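Side-chain contacts in shikimate dehydrogenase (NADP(+)) (Peptoclostridium difficile, PDB 5DZS), which probably catalyses the reversible NADPH-linked reduction of 3-dehydroshikimate to shikimate, a step in the biosynthesis of chorismate and hence of the aromatic amino acids: residues S107-A112 with I205-I210; T100-L105 with F137-I142; P213-T216 with G222-M225. All coordinates share one frame; numbering follows the deposited sequence.

Interaction 1 of 3, residues S107-A112 with I205-I210; sequences SMFKMA and ILIDLI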
ATOM      1  N   SER B 107      -0.721   5.846 -15.484  1.00 35.11           N
ATOM      2  CA  SER B 107      -0.814   4.582 -16.200  1.00 34.97           C
ATOM      3  C   SER B 107      -1.328   4.736 -17.645  1.00 35.48           C
ATOM      4  O   SER B 107      -0.710   4.216 -18.602  1.00 34.86           O
ATOM      5  CB  SER B 107      -1.751   3.660 -15.422  1.00 39.85           C
ATOM      6  OG  SER B 107      -1.863   2.405 -16.043  1.00 42.68           O
ATOM      7  N   MET B 108      -2.449   5.453 -17.776  0.50 32.94           N
ATOM      8  CA  MET B 108      -3.126   5.739 -19.057  0.50 32.67           C
ATOM      9  C   MET B 108      -2.225   6.517 -20.025  0.50 32.00           C
ATOM     10  O   MET B 108      -2.188   6.231 -21.222  0.50 32.70           O
ATOM     11  CB  MET B 108      -4.405   6.551 -18.779  0.50 32.38           C
ATOM     12  CG  MET B 108      -5.137   7.087 -20.011  0.50 32.91           C
ATOM     13  SD  MET B 108      -6.539   8.188 -19.629  0.50 31.47           S
ATOM     14  CE  MET B 108      -5.688   9.575 -18.886  0.50 31.43           C
ATOM     15  N   PHE B 109      -1.524   7.514 -19.499  1.00 32.51           N
ATOM     16  CA  PHE B 109      -0.611   8.346 -20.308  1.00 33.55           C
ATOM     17  C   PHE B 109       0.576   7.540 -20.816  1.00 34.90           C
ATOM     18  O   PHE B 109       0.979   7.687 -21.969  1.00 35.83           O
ATOM     19  CB  PHE B 109      -0.135   9.579 -19.541  1.00 34.32           C
ATOM     20  CG  PHE B 109      -1.092  10.734 -19.602  1.00 35.49           C
ATOM     21  CD1 PHE B 109      -2.193  10.783 -18.773  1.00 35.40           C
ATOM     22  CD2 PHE B 109      -0.882  11.778 -20.484  1.00 37.63           C
ATOM     23  CE1 PHE B 109      -3.069  11.851 -18.815  1.00 37.29           C
ATOM     24  CE2 PHE B 109      -1.765  12.850 -20.543  1.00 38.78           C
ATOM     25  CZ  PHE B 109      -2.854  12.887 -19.701  1.00 39.74           C
ATOM     26  N   LYS B 110       1.128   6.678 -19.970  1.00 35.18           N
ATOM     27  CA  LYS B 110       2.238   5.824 -20.385  1.00 37.50           C
ATOM     28  C   LYS B 110       1.789   4.844 -21.450  1.00 37.80           C
ATOM     29  O   LYS B 110       2.481   4.631 -22.434  1.00 36.40           O
ATOM     30  CB  LYS B 110       2.810   5.045 -19.200  1.00 40.51           C
ATOM     31  CG  LYS B 110       3.581   5.895 -18.214  1.00 42.92           C
ATOM     32  CD  LYS B 110       3.938   5.087 -16.984  1.00 45.85           C
ATOM     33  CE  LYS B 110       4.772   5.896 -16.009  1.00 47.67           C
ATOM     34  NZ  LYS B 110       4.818   5.237 -14.678  1.00 49.61           N
ATOM     35  N   MET B 111       0.620   4.256 -21.263  1.00 36.96           N
ATOM     36  CA  MET B 111       0.108   3.275 -22.211  1.00 39.87           C
ATOM     37  C   MET B 111      -0.129   3.923 -23.580  1.00 39.07           C
ATOM     38  O   MET B 111       0.195   3.333 -24.614  1.00 40.55           O
ATOM     39  CB  MET B 111      -1.167   2.629 -21.645  1.00 41.62           C
ATOM     40  CG  MET B 111      -1.882   1.651 -22.562  1.00 45.40           C
ATOM     41  SD  MET B 111      -2.828   2.453 -23.872  1.00 50.18           S
ATOM     42  CE  MET B 111      -4.019   3.420 -22.927  1.00 49.05           C
ATOM     43  N   ALA B 112      -0.665   5.143 -23.570  1.00 35.68           N
ATOM     44  CA  ALA B 112      -0.957   5.881 -24.794  1.00 37.64           C
ATOM     45  C   ALA B 112       0.279   6.607 -25.355  1.00 39.53           C
ATOM     46  O   ALA B 112       0.184   7.282 -26.379  1.00 42.27           O
ATOM     47  CB  ALA B 112      -2.076   6.876 -24.531  1.00 36.02           C
ATOM     48  N   ILE B 205      -4.438  16.420 -29.027  1.00 42.89           N
ATOM     49  CA  ILE B 205      -4.741  15.180 -28.303  1.00 42.21           C
ATOM     50  C   ILE B 205      -5.950  15.373 -27.397  1.00 38.05           C
ATOM     51  O   ILE B 205      -6.026  16.367 -26.672  1.00 37.57           O
ATOM     52  CB  ILE B 205      -3.539  14.771 -27.424  1.00 41.25           C
ATOM     53  CG1 ILE B 205      -2.267  14.652 -28.286  1.00 45.44           C
ATOM     54  CG2 ILE B 205      -3.830  13.476 -26.672  1.00 40.64           C
ATOM     55  CD1 ILE B 205      -0.993  14.479 -27.484  1.00 45.35           C
ATOM     56  N   LEU B 206      -6.913  14.461 -27.492  1.00 38.03           N
ATOM     57  CA  LEU B 206      -8.083  14.484 -26.628  1.00 36.59           C
ATOM     58  C   LEU B 206      -8.041  13.308 -25.677  1.00 33.99           C
ATOM     59  O   LEU B 206      -7.862  12.169 -26.102  1.00 35.33           O
ATOM     60  CB  LEU B 206      -9.397  14.393 -27.406  1.00 38.16           C
ATOM     61  CG  LEU B 206      -9.923  15.623 -28.129  1.00 40.14           C
ATOM     62  CD1 LEU B 206      -9.054  15.937 -29.332  1.00 42.99           C
ATOM     63  CD2 LEU B 206     -11.364  15.370 -28.550  1.00 40.83           C
ATOM     64  N   ILE B 207      -8.218  13.579 -24.390  1.00 35.81           N
ATOM     65  CA  ILE B 207      -8.285  12.518 -23.398  1.00 35.43           C
ATOM     66  C   ILE B 207      -9.632  12.620 -22.707  1.00 34.58           C
ATOM     67  O   ILE B 207      -9.980  13.663 -22.162  1.00 34.00           O
ATOM     68  CB  ILE B 207      -7.148  12.620 -22.362  1.00 35.07           C
ATOM     69  CG1 ILE B 207      -5.796  12.507 -23.082  1.00 39.48           C
ATOM     70  CG2 ILE B 207      -7.302  11.540 -21.294  1.00 34.58           C
ATOM     71  CD1 ILE B 207      -4.603  12.774 -22.196  1.00 42.49           C
ATOM     72  N   ASP B 208     -10.402  11.541 -22.744  1.00 32.30           N
ATOM     73  CA  ASP B 208     -11.704  11.544 -22.081  1.00 32.14           C
ATOM     74  C   ASP B 208     -11.678  10.526 -20.951  1.00 33.59           C
ATOM     75  O   ASP B 208     -11.434   9.361 -21.193  1.00 33.65           O
ATOM     76  CB  ASP B 208     -12.814  11.217 -23.091  1.00 33.83           C
ATOM     77  CG  ASP B 208     -14.207  11.588 -22.581  1.00 34.38           C
ATOM     78  OD1 ASP B 208     -14.348  11.934 -21.381  1.00 33.75           O
ATOM     79  OD2 ASP B 208     -15.154  11.557 -23.395  1.00 41.21           O
ATOM     80  N   LEU B 209     -11.922  10.965 -19.723  1.00 30.60           N
ATOM     81  CA  LEU B 209     -11.913  10.030 -18.594  1.00 29.82           C
ATOM     82  C   LEU B 209     -13.162   9.163 -18.575  1.00 33.27           C
ATOM     83  O   LEU B 209     -13.206   8.138 -17.882  1.00 31.72           O
ATOM     84  CB  LEU B 209     -11.724  10.759 -17.267  1.00 30.10           C
ATOM     85  CG  LEU B 209     -10.442  11.591 -17.146  1.00 31.43           C
ATOM     86  CD1 LEU B 209     -10.258  12.125 -15.731  1.00 31.74           C
ATOM     87  CD2 LEU B 209      -9.213  10.807 -17.595  1.00 34.34           C
ATOM     88  N   ILE B 210     -14.172   9.558 -19.338  1.00 36.10           N
ATOM     89  CA  ILE B 210     -15.402   8.795 -19.432  1.00 37.20           C
ATOM     90  C   ILE B 210     -15.198   7.582 -20.315  1.00 38.58           C
ATOM     91  O   ILE B 210     -14.399   7.594 -21.255  1.00 38.05           O
ATOM     92  CB  ILE B 210     -16.538   9.634 -20.064  1.00 42.27           C
ATOM     93  CG1 ILE B 210     -16.844  10.877 -19.212  1.00 43.94           C
ATOM     94  CG2 ILE B 210     -17.790   8.794 -20.268  1.00 44.34           C
ATOM     95  CD1 ILE B 210     -17.265  10.584 -17.784  1.00 46.96           C
TER
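Ile-207 reaches from the strand 205-208 to the helix 101-111 and divides its two branches between Met-108 and Phe-109. Its CB points at the helix and splits there. The CG2 methyl, set anti to the backbone N, runs into the bent end of Met-108: Ile-207 CG2 lies 3.5 Å from Met-108 CE and 3.8 Å from Met-108 SD. The other branch passes through CG1 to CD1, which meets the outer end of the Phe-109 ring obliquely; CD1 is modelled too close to Phe-109 CZ, so the exact spacing there is doubtful. Met-108 CE also touches Leu-209 CD2 at 4.0 Å, the two side chains crossing at about a right angle. Met-108 has a second deposited conformer, and its contacts hold for the one described.

The strand belongs to the parallel sheet of the Rossmann-like nucleotide-binding domain, and Leu-209, just past its end, is a predicted NADP(+)-binding residue. There the chain bends in an Asx turn, Ile-210 N bonding to Asp-208 OD1. Every group meeting across the contact is apolar and most are buried, which implies cohesion by dispersion and exclusion of water rather than by directional bonds.

Interaction 2 of 3, residues T100-L105 with F137-I142; sequences TDYFGL and FIDSGI
Tyr-102 carries its CG anti to the backbone N (chi1 -176°), and this throws the ring outward from the helix 101-111 until its hydroxyl meets Asp-139, at the end of the helix 128-139. Asp-139 answers with its CG beside its own backbone N (chi1 -70°), an orientation that presents one carboxylate oxygen to the phenol. The bond that results runs from Tyr-102 OH to Asp-139 OD2, 2.7 Å long, with the tyrosine as donor and the anti lone pair of OD2 as acceptor. OD2 sits at the edge of the ring, near its plane, and also lies 3.1 Å from Tyr-102 CE2. The carboxylate itself is turned, its plane 55° from that of the ring, and Asp-139 CB comes within 3.2 Å of Tyr-102 OH. The tyrosine side chain also touches Thr-135 of the helix 128-139.

A Schellman motif ends that helix just beyond Asp-139. Gly-141 is its C-prime residue, with positive phi, and Ile-142 N bonds to Phe-137 O at 3.1 Å; the inner bond, from Gly-141 N to Ile-138 O, is weak. On the other side of the contact, Asp-101 precedes Tyr-102 in the chain; it is a predicted shikimate-binding residue, salt-bridged through OD2 to Lys-65, the predicted proton acceptor, and hydrogen-bonded through OD1 to Gln-239. The contact thus joins the first turn of one helix to the last turn of another at the protein surface, where Glu-92 of the second subunit packs on Asp-139.

The same OD2 forms a salt bridge with Arg-81. One oxygen therefore serves a neutral donor and a cation together, and the positive neighbour would be expected to favour the ionised carboxylate, which would probably make OD2 a stronger acceptor for the phenol.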
ATOM      1  N   THR B 100      -6.697   6.751  -6.091  1.00 22.65           N
ATOM      2  CA  THR B 100      -5.963   6.166  -7.172  1.00 26.57           C
ATOM      3  C   THR B 100      -6.054   7.006  -8.474  1.00 29.30           C
ATOM      4  O   THR B 100      -5.549   6.534  -9.518  1.00 32.05           O
ATOM      5  CB  THR B 100      -6.547   4.853  -7.489  1.00 26.59           C
ATOM      6  OG1 THR B 100      -7.882   5.107  -7.985  1.00 27.32           O
ATOM      7  CG2 THR B 100      -6.547   3.909  -6.251  1.00 26.35           C
ATOM      8  N   ASP B 101      -6.656   8.211  -8.457  1.00 30.56           N
ATOM      9  CA  ASP B 101      -6.784   9.021  -9.711  1.00 34.18           C
ATOM     10  C   ASP B 101      -5.452   9.442 -10.354  1.00 34.14           C
ATOM     11  O   ASP B 101      -5.317   9.400 -11.599  1.00 34.08           O
ATOM     12  CB  ASP B 101      -7.683  10.274  -9.525  1.00 33.77           C
ATOM     13  CG  ASP B 101      -9.174   9.964  -9.632  1.00 41.12           C
ATOM     14  OD1 ASP B 101      -9.534   8.896 -10.152  1.00 36.52           O
ATOM     15  OD2 ASP B 101      -9.998  10.822  -9.217  1.00 37.33           O
ATOM     16  N   TYR B 102      -4.491   9.906  -9.559  1.00 34.11           N
ATOM     17  CA  TYR B 102      -3.174  10.280 -10.095  1.00 35.30           C
ATOM     18  C   TYR B 102      -2.517   9.030 -10.699  1.00 36.98           C
ATOM     19  O   TYR B 102      -1.994   9.079 -11.809  1.00 33.10           O
ATOM     20  CB  TYR B 102      -2.307  10.897  -8.979  1.00 36.55           C
ATOM     21  CG  TYR B 102      -0.939  11.430  -9.342  1.00 37.04           C
ATOM     22  CD1 TYR B 102       0.142  10.565  -9.557  1.00 37.87           C
ATOM     23  CD2 TYR B 102      -0.695  12.788  -9.362  1.00 37.06           C
ATOM     24  CE1 TYR B 102       1.399  11.049  -9.842  1.00 38.99           C
ATOM     25  CE2 TYR B 102       0.572  13.281  -9.634  1.00 37.59           C
ATOM     26  CZ  TYR B 102       1.613  12.397  -9.875  1.00 37.38           C
ATOM     27  OH  TYR B 102       2.867  12.891 -10.145  1.00 40.16           O
ATOM     28  N   PHE B 103      -2.550   7.918  -9.968  1.00 33.95           N
ATOM     29  CA  PHE B 103      -1.967   6.655 -10.449  1.00 36.07           C
ATOM     30  C   PHE B 103      -2.552   6.175 -11.779  1.00 35.54           C
ATOM     31  O   PHE B 103      -1.796   5.827 -12.709  1.00 32.14           O
ATOM     32  CB  PHE B 103      -2.101   5.545  -9.399  1.00 35.04           C
ATOM     33  CG  PHE B 103      -1.854   4.185  -9.959  1.00 34.80           C
ATOM     34  CD1 PHE B 103      -0.567   3.661 -10.007  1.00 37.44           C
ATOM     35  CD2 PHE B 103      -2.887   3.460 -10.517  1.00 36.35           C
ATOM     36  CE1 PHE B 103      -0.335   2.413 -10.572  1.00 37.36           C
ATOM     37  CE2 PHE B 103      -2.657   2.222 -11.085  1.00 34.56           C
ATOM     38  CZ  PHE B 103      -1.377   1.701 -11.114  1.00 41.70           C
ATOM     39  N   GLY B 104      -3.884   6.193 -11.888  1.00 33.73           N
ATOM     40  CA  GLY B 104      -4.568   5.746 -13.095  1.00 34.02           C
ATOM     41  C   GLY B 104      -4.246   6.627 -14.288  1.00 33.25           C
ATOM     42  O   GLY B 104      -4.117   6.117 -15.413  1.00 34.20           O
ATOM     43  N   LEU B 105      -4.146   7.943 -14.066  1.00 36.54           N
ATOM     44  CA  LEU B 105      -3.799   8.873 -15.143  1.00 34.96           C
ATOM     45  C   LEU B 105      -2.378   8.569 -15.640  1.00 34.35           C
ATOM     46  O   LEU B 105      -2.143   8.455 -16.846  1.00 34.98           O
ATOM     47  CB  LEU B 105      -3.877  10.330 -14.674  1.00 36.21           C
ATOM     48  CG  LEU B 105      -5.269  10.908 -14.394  1.00 37.90           C
ATOM     49  CD1 LEU B 105      -5.183  12.104 -13.455  1.00 40.84           C
ATOM     50  CD2 LEU B 105      -5.959  11.277 -15.698  1.00 38.32           C
ATOM     51  N   PHE B 137      -0.363  16.572 -14.196  1.00 37.84           N
ATOM     52  CA  PHE B 137       0.229  17.434 -15.227  1.00 41.40           C
ATOM     53  C   PHE B 137       1.377  18.316 -14.687  1.00 44.12           C
ATOM     54  O   PHE B 137       2.421  18.439 -15.330  1.00 47.71           O
ATOM     55  CB  PHE B 137      -0.825  18.340 -15.897  1.00 39.78           C
ATOM     56  CG  PHE B 137      -1.720  17.651 -16.908  1.00 38.15           C
ATOM     57  CD1 PHE B 137      -1.202  16.846 -17.912  1.00 41.28           C
ATOM     58  CD2 PHE B 137      -3.080  17.925 -16.935  1.00 36.68           C
ATOM     59  CE1 PHE B 137      -2.037  16.264 -18.863  1.00 43.62           C
ATOM     60  CE2 PHE B 137      -3.918  17.354 -17.882  1.00 35.83           C
ATOM     61  CZ  PHE B 137      -3.403  16.522 -18.844  1.00 38.60           C
ATOM     62  N   ILE B 138       1.172  18.935 -13.525  1.00 45.14           N
ATOM     63  CA  ILE B 138       2.187  19.810 -12.914  1.00 49.68           C
ATOM     64  C   ILE B 138       3.449  19.040 -12.536  1.00 49.83           C
ATOM     65  O   ILE B 138       4.564  19.519 -12.751  1.00 51.16           O
ATOM     66  CB  ILE B 138       1.660  20.510 -11.640  1.00 51.19           C
ATOM     67  CG1 ILE B 138       0.458  21.416 -11.955  1.00 51.39           C
ATOM     68  CG2 ILE B 138       2.768  21.320 -10.976  1.00 55.91           C
ATOM     69  CD1 ILE B 138       0.785  22.658 -12.756  1.00 52.63           C
ATOM     70  N   ASP B 139       3.271  17.862 -11.951  1.00 47.94           N
ATOM     71  CA  ASP B 139       4.406  17.028 -11.578  1.00 49.15           C
ATOM     72  C   ASP B 139       5.170  16.550 -12.806  1.00 48.81           C
ATOM     73  O   ASP B 139       6.380  16.333 -12.740  1.00 52.27           O
ATOM     74  CB  ASP B 139       3.944  15.806 -10.786  1.00 48.69           C
ATOM     75  CG  ASP B 139       3.431  16.149  -9.399  1.00 51.95           C
ATOM     76  OD1 ASP B 139       3.600  17.302  -8.925  1.00 55.56           O
ATOM     77  OD2 ASP B 139       2.865  15.242  -8.764  1.00 51.23           O
ATOM     78  N   SER B 140       4.465  16.386 -13.924  1.00 46.87           N
ATOM     79  CA  SER B 140       5.080  15.878 -15.156  1.00 46.23           C
ATOM     80  C   SER B 140       5.719  16.950 -16.041  1.00 47.98           C
ATOM     81  O   SER B 140       6.114  16.659 -17.169  1.00 47.34           O
ATOM     82  CB  SER B 140       4.059  15.083 -15.965  1.00 45.98           C
ATOM     83  OG  SER B 140       3.577  13.977 -15.227  1.00 45.61           O
ATOM     84  N   GLY B 141       5.810  18.180 -15.548  1.00 48.50           N
ATOM     85  CA  GLY B 141       6.486  19.252 -16.296  1.00 52.26           C
ATOM     86  C   GLY B 141       5.685  19.914 -17.402  1.00 50.56           C
ATOM     87  O   GLY B 141       6.244  20.317 -18.427  1.00 52.20           O
ATOM     88  N   ILE B 142       4.372  20.017 -17.204  1.00 47.10           N
ATOM     89  CA  ILE B 142       3.513  20.698 -18.155  1.00 46.24           C
ATOM     90  C   ILE B 142       3.983  22.155 -18.194  1.00 49.24           C
ATOM     91  O   ILE B 142       4.315  22.735 -17.153  1.00 50.53           O
ATOM     92  CB  ILE B 142       2.018  20.604 -17.724  1.00 43.09           C
ATOM     93  CG1 ILE B 142       1.070  21.063 -18.836  1.00 42.69           C
ATOM     94  CG2 ILE B 142       1.766  21.383 -16.438  1.00 44.14           C
ATOM     95  CD1 ILE B 142       0.914  20.065 -19.959  1.00 40.60           C
TER

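Interaction 3 of 3, residues P213-T216 with G222-M225; sequences PGET and GNSM
Glu-215 and Asn-223 meet through a single pair of atoms, Asn-223 ND2 donating to Glu-215 OE2 at 2.8 Å. The separation is short but the bond is bent, with an N-H...O angle of only 115°, and it counts as weak. The flat groups do not share a plane: carboxylate and amide are inclined by 51°, and the two side chains approach each other at a slant. A long glutamate makes the meeting possible. With CG anti to the backbone N (chi1 -171°) and the chain extended beyond it, the carboxylate is carried far from its backbone, bridging segments whose nearest CA atoms, those of Glu-215 and Asn-223, are 10.6 Å apart.

The amide has its stronger partner elsewhere: Asn-223 OD1 is hydrogen-bonded to Thr-229 OG1 on the strand 228-230. The contact lies within a beta-alpha-beta crossover of the Rossmann-like domain: strand 205-208 leads through a loop into helix 217-224, which returns to the parallel strand 228-230 alongside. Glu-215 stands near the entrance of the helix and Asn-223 near its exit, so the extended glutamate reaches from the entrance of the helix to a side chain of its last turn.

Around the entrance, Thr-216 occupies the N-cap position, its OG1 bonding to Leu-219 N and also to Asp-208 OD2 at the end of the preceding strand. The carbonyl oxygen of Glu-215 has a weak bond of its own, from Arg-220 NH1. At the exit, Met-225 N bonds to Gly-222 O at 3.1 Å, and Ser-224 OG turns back to the carbonyl of Ile-221.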
ATOM      1  N   PRO B 213     -19.254   2.173 -24.006  1.00 57.45           N
ATOM      2  CA  PRO B 213     -19.131   1.308 -25.170  1.00 57.88           C
ATOM      3  C   PRO B 213     -19.491   1.982 -26.501  1.00 59.55           C
ATOM      4  O   PRO B 213     -18.866   1.690 -27.516  1.00 63.64           O
ATOM      5  CB  PRO B 213     -20.115   0.181 -24.858  1.00 58.63           C
ATOM      6  CG  PRO B 213     -20.077   0.066 -23.369  1.00 57.38           C
ATOM      7  CD  PRO B 213     -19.781   1.446 -22.833  1.00 57.50           C
ATOM      8  N   GLY B 214     -20.470   2.888 -26.485  1.00 59.85           N
ATOM      9  CA  GLY B 214     -20.924   3.574 -27.710  1.00 60.25           C
ATOM     10  C   GLY B 214     -20.096   4.763 -28.186  1.00 59.38           C
ATOM     11  O   GLY B 214     -20.433   5.393 -29.197  1.00 59.67           O
ATOM     12  N   GLU B 215     -19.025   5.074 -27.454  1.00 55.99           N
ATOM     13  CA  GLU B 215     -18.112   6.179 -27.779  1.00 55.53           C
ATOM     14  C   GLU B 215     -18.729   7.560 -27.555  1.00 53.84           C
ATOM     15  O   GLU B 215     -19.820   7.863 -28.042  1.00 55.48           O
ATOM     16  CB  GLU B 215     -17.580   6.075 -29.212  1.00 60.62           C
ATOM     17  CG  GLU B 215     -16.476   7.080 -29.502  1.00 62.24           C
ATOM     18  CD  GLU B 215     -15.809   6.843 -30.834  1.00 66.04           C
ATOM     19  OE1 GLU B 215     -16.500   6.412 -31.780  1.00 73.41           O
ATOM     20  OE2 GLU B 215     -14.591   7.102 -30.935  1.00 67.00           O
ATOM     21  N   THR B 216     -17.999   8.404 -26.830  1.00 49.70           N
ATOM     22  CA  THR B 216     -18.461   9.750 -26.521  1.00 50.24           C
ATOM     23  C   THR B 216     -18.414  10.672 -27.739  1.00 50.91           C
ATOM     24  O   THR B 216     -17.595  10.491 -28.646  1.00 50.53           O
ATOM     25  CB  THR B 216     -17.593  10.386 -25.421  1.00 47.15           C
ATOM     26  OG1 THR B 216     -16.253  10.535 -25.907  1.00 45.60           O
ATOM     27  CG2 THR B 216     -17.603   9.531 -24.167  1.00 46.12           C
ATOM     28  N   GLY B 222     -13.367  14.248 -32.152  1.00 50.57           N
ATOM     29  CA  GLY B 222     -11.909  14.266 -32.272  1.00 51.38           C
ATOM     30  C   GLY B 222     -11.395  13.329 -33.349  1.00 54.39           C
ATOM     31  O   GLY B 222     -10.518  13.691 -34.132  1.00 57.93           O
ATOM     32  N   ASN B 223     -11.944  12.120 -33.390  1.00 55.97           N
ATOM     33  CA  ASN B 223     -11.543  11.142 -34.395  1.00 59.16           C
ATOM     34  C   ASN B 223     -11.856  11.592 -35.814  1.00 62.80           C
ATOM     35  O   ASN B 223     -11.124  11.256 -36.741  1.00 66.51           O
ATOM     36  CB  ASN B 223     -12.194   9.783 -34.124  1.00 59.44           C
ATOM     37  CG  ASN B 223     -11.551   9.055 -32.960  1.00 59.10           C
ATOM     38  OD1 ASN B 223     -10.328   9.049 -32.822  1.00 61.76           O
ATOM     39  ND2 ASN B 223     -12.369   8.419 -32.132  1.00 60.17           N
ATOM     40  N   SER B 224     -12.932  12.361 -35.982  1.00 64.25           N
ATOM     41  CA  SER B 224     -13.325  12.843 -37.313  1.00 67.85           C
ATOM     42  C   SER B 224     -12.304  13.838 -37.872  1.00 69.24           C
ATOM     43  O   SER B 224     -12.231  14.045 -39.081  1.00 72.61           O
ATOM     44  CB  SER B 224     -14.717  13.482 -37.281  1.00 69.02           C
ATOM     45  OG  SER B 224     -14.715  14.708 -36.571  1.00 68.89           O
ATOM     46  N   MET B 225     -11.520  14.450 -36.986  1.00 68.85           N
ATOM     47  CA  MET B 225     -10.488  15.405 -37.391  1.00 70.47           C
ATOM     48  C   MET B 225      -9.104  14.760 -37.410  1.00 69.18           C
ATOM     49  O   MET B 225      -8.096  15.453 -37.569  1.00 72.06           O
ATOM     50  CB  MET B 225     -10.447  16.581 -36.424  1.00 71.44           C
ATOM     51  CG  MET B 225     -11.739  17.353 -36.297  1.00 74.02           C
ATOM     52  SD  MET B 225     -11.518  18.668 -35.089  1.00 77.75           S
ATOM     53  CE  MET B 225     -13.118  19.442 -35.157  1.00 79.02           C
TER

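How the interactions relate
Interactions 1 and 2 share helix 101-111, and their centres are about 11 Å apart. They touch through Phe-109 and Phe-137 and through Leu-105 and Leu-209, and their segments alternate along the chain, tying the helix to strand 205-208 and to helix 128-139 of the nucleotide-binding domain. Interaction 3 follows later in sequence, its centre about 14 Å from that of interaction 1, and adjoins it where strand 205-208 leads toward helix 217-224, with Leu-206 packed on Gly-222. Interactions 2 and 3 lie about 24 Å apart between centres and do not touch. Interaction 1 is buried and includes a predicted cofactor residue, Leu-209; interactions 2 and 3 lie at the surface, interaction 2 including a predicted substrate residue, Asp-101.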